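Side-chain contact in cysteine synthase (Fusobacterium nucleatum subsp. nucleatum, PDB 5Z5C), which probably makes cysteine, or breaks it down with release of hydrogen sulfide, using pyridoxal 5'-phosphate as cofactor: residues 98-101 against 102-106. Residues are numbered along the deposited sequence; the frame is centred on the assembly and turned at random.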
ATOM      1  N   ILE B  98      -6.932  -3.108  21.089  1.00 51.89           N
ATOM      2  CA  ILE B  98      -8.073  -3.232  20.207  1.00 52.49           C
ATOM      3  C   ILE B  98      -9.004  -4.288  20.731  1.00 53.33           C
ATOM      4  O   ILE B  98      -8.586  -5.415  20.955  1.00 53.73           O
ATOM      5  CB  ILE B  98      -7.681  -3.604  18.759  1.00 51.90           C
ATOM      6  CG1 ILE B  98      -6.622  -2.647  18.189  1.00 51.74           C
ATOM      7  CG2 ILE B  98      -8.918  -3.610  17.871  1.00 51.39           C
ATOM      8  CD1 ILE B  98      -7.047  -1.194  18.110  1.00 51.61           C
ATOM      9  N   TYR B  99     -10.273  -3.911  20.896  1.00 54.90           N
ATOM     10  CA  TYR B  99     -11.332  -4.867  21.224  1.00 56.84           C
ATOM     11  C   TYR B  99     -12.113  -5.210  19.955  1.00 55.54           C
ATOM     12  O   TYR B  99     -12.493  -4.317  19.178  1.00 55.01           O
ATOM     13  CB  TYR B  99     -12.298  -4.292  22.287  1.00 58.12           C
ATOM     14  CG  TYR B  99     -11.684  -4.154  23.674  1.00 59.84           C
ATOM     15  CD1 TYR B  99     -10.895  -3.057  23.998  1.00 60.05           C
ATOM     16  CD2 TYR B  99     -11.900  -5.118  24.653  1.00 60.22           C
ATOM     17  CE1 TYR B  99     -10.334  -2.923  25.268  1.00 61.44           C
ATOM     18  CE2 TYR B  99     -11.344  -4.993  25.923  1.00 61.78           C
ATOM     19  CZ  TYR B  99     -10.564  -3.894  26.216  1.00 61.55           C
ATOM     20  OH  TYR B  99     -10.006  -3.754  27.462  1.00 63.55           O
ATOM     21  N   MET B 100     -12.338  -6.504  19.757  1.00 56.08           N
ATOM     22  CA  MET B 100     -13.140  -6.998  18.644  1.00 56.30           C
ATOM     23  C   MET B 100     -13.807  -8.327  19.036  1.00 57.68           C
ATOM     24  O   MET B 100     -13.388  -8.959  20.039  1.00 56.65           O
ATOM     25  CB  MET B 100     -12.276  -7.148  17.388  1.00 55.87           C
ATOM     26  CG  MET B 100     -11.247  -8.263  17.452  1.00 56.19           C
ATOM     27  SD  MET B 100     -10.234  -8.429  15.971  1.00 56.85           S
ATOM     28  CE  MET B 100      -9.135  -7.028  16.147  1.00 55.90           C
ATOM     29  N   PRO B 101     -14.848  -8.747  18.273  1.00 58.49           N
ATOM     30  CA  PRO B 101     -15.504 -10.041  18.538  1.00 59.74           C
ATOM     31  C   PRO B 101     -14.631 -11.252  18.242  1.00 60.03           C
ATOM     32  O   PRO B 101     -13.735 -11.166  17.408  1.00 57.16           O
ATOM     33  CB  PRO B 101     -16.722 -10.022  17.612  1.00 60.10           C
ATOM     34  CG  PRO B 101     -17.005  -8.573  17.381  1.00 59.59           C
ATOM     35  CD  PRO B 101     -15.646  -7.925  17.337  1.00 58.71           C
ATOM     36  N   ASP B 102     -14.911 -12.365  18.928  1.00 62.46           N
ATOM     37  CA  ASP B 102     -14.038 -13.562  18.892  1.00 63.54           C
ATOM     38  C   ASP B 102     -14.160 -14.452  17.629  1.00 61.91           C
ATOM     39  O   ASP B 102     -13.362 -15.351  17.444  1.00 61.29           O
ATOM     40  CB  ASP B 102     -14.150 -14.391  20.183  1.00 66.12           C
ATOM     41  CG  ASP B 102     -15.534 -14.967  20.437  1.00 68.11           C
ATOM     42  OD1 ASP B 102     -16.415 -14.830  19.554  1.00 68.84           O
ATOM     43  OD2 ASP B 102     -15.751 -15.543  21.547  1.00 69.16           O
ATOM     44  N   TRP B 103     -15.172 -14.197  16.799  1.00 62.29           N
ATOM     45  CA  TRP B 103     -15.357 -14.883  15.506  1.00 62.62           C
ATOM     46  C   TRP B 103     -14.742 -14.125  14.285  1.00 61.53           C
ATOM     47  O   TRP B 103     -14.906 -14.570  13.143  1.00 61.07           O
ATOM     48  CB  TRP B 103     -16.853 -15.177  15.268  1.00 63.34           C
ATOM     49  CG  TRP B 103     -17.734 -13.951  15.152  1.00 63.85           C
ATOM     50  CD1 TRP B 103     -17.939 -13.189  14.030  1.00 64.08           C
ATOM     51  CD2 TRP B 103     -18.518 -13.348  16.191  1.00 64.73           C
ATOM     52  NE1 TRP B 103     -18.797 -12.147  14.310  1.00 64.82           N
ATOM     53  CE2 TRP B 103     -19.175 -12.223  15.625  1.00 64.38           C
ATOM     54  CE3 TRP B 103     -18.724 -13.642  17.550  1.00 65.55           C
ATOM     55  CZ2 TRP B 103     -20.029 -11.393  16.371  1.00 64.37           C
ATOM     56  CZ3 TRP B 103     -19.582 -12.823  18.293  1.00 65.42           C
ATOM     57  CH2 TRP B 103     -20.220 -11.709  17.701  1.00 65.43           C
ATOM     58  N   MET B 104     -14.049 -13.000  14.515  1.00 61.13           N
ATOM     59  CA  MET B 104     -13.360 -12.260  13.419  1.00 59.35           C
ATOM     60  C   MET B 104     -12.226 -13.112  12.882  1.00 56.88           C
ATOM     61  O   MET B 104     -11.589 -13.809  13.643  1.00 57.66           O
ATOM     62  CB  MET B 104     -12.761 -10.947  13.923  1.00 59.86           C
ATOM     63  CG  MET B 104     -13.767  -9.934  14.420  1.00 61.23           C
ATOM     64  SD  MET B 104     -14.838  -9.346  13.099  1.00 62.84           S
ATOM     65  CE  MET B 104     -16.370 -10.176  13.512  1.00 62.74           C
ATOM     66  N   SER B 105     -11.964 -13.038  11.586  1.00 54.95           N
ATOM     67  CA  SER B 105     -11.026 -13.957  10.921  1.00 54.41           C
ATOM     68  C   SER B 105      -9.580 -13.786  11.376  1.00 55.25           C
ATOM     69  O   SER B 105      -9.199 -12.713  11.870  1.00 54.70           O
ATOM     70  CB  SER B 105     -11.064 -13.781   9.401  1.00 52.91           C
ATOM     71  OG  SER B 105     -10.390 -12.601   8.999  1.00 50.28           O
ATOM     72  N   GLU B 106      -8.800 -14.850  11.155  1.00 56.26           N
ATOM     73  CA  GLU B 106      -7.370 -14.928  11.497  1.00 57.20           C
ATOM     74  C   GLU B 106      -6.604 -13.803  10.765  1.00 53.95           C
ATOM     75  O   GLU B 106      -5.795 -13.109  11.364  1.00 51.83           O
ATOM     76  CB  GLU B 106      -6.803 -16.355  11.207  1.00 61.16           C
ATOM     77  CG  GLU B 106      -5.920 -16.611   9.940  1.00 64.38           C
ATOM     78  CD  GLU B 106      -6.626 -16.675   8.585  1.00 67.68           C
ATOM     79  OE1 GLU B 106      -7.791 -16.220   8.476  1.00 70.36           O
ATOM     80  OE2 GLU B 106      -5.995 -17.155   7.616  1.00 66.94           O
TER
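Pro101 and Met104 are the two ends of a type I beta turn, the bend that takes the chain off strand 96-101, the middle strand of a three-stranded parallel sheet, and into the loop before helix 111-114. Asp102 and Trp103 fill the two corners. The bond closing the turn, from Met104 N to Pro101 O, is weak: 3.4 Å long, though fairly straight at 163°.

Trp103 folds back on the proline that starts the turn. A chi1 of 63° swings the indole back over Pro101, whose CB stands 3.7 Å from the centroid of the six-membered ring, almost straight above it and 8° from the perpendicular. This is a CH-pi contact made by one methylene over the face, with all six carbons of that ring at similar range. Arg124 adds a cation-pi contact to the same indole.

Met104 takes another side of the proline. Its first torsion sets CG beside the backbone N, 4.0 Å from Pro101 CD and also against the carbonyl oxygen Pro101 O, at 3.2 Å; bends further out curl CE back to 4.1 Å from Pro101 CB. Behind it, Met100 SD lies 4.1 Å from Met104 CB, and the Met100 side chain also packs on Ile112 of helix 111-114. The Met104 side chain is about 13 Å from the bound pyridoxal 5'-phosphate.

Between side chains the contact is apolar: proline methylenes against an indole face and a thioether chain, with Met100 extending the patch toward the helix. The weak closing bond is consistent with a turn that leans also on this packing around Pro101.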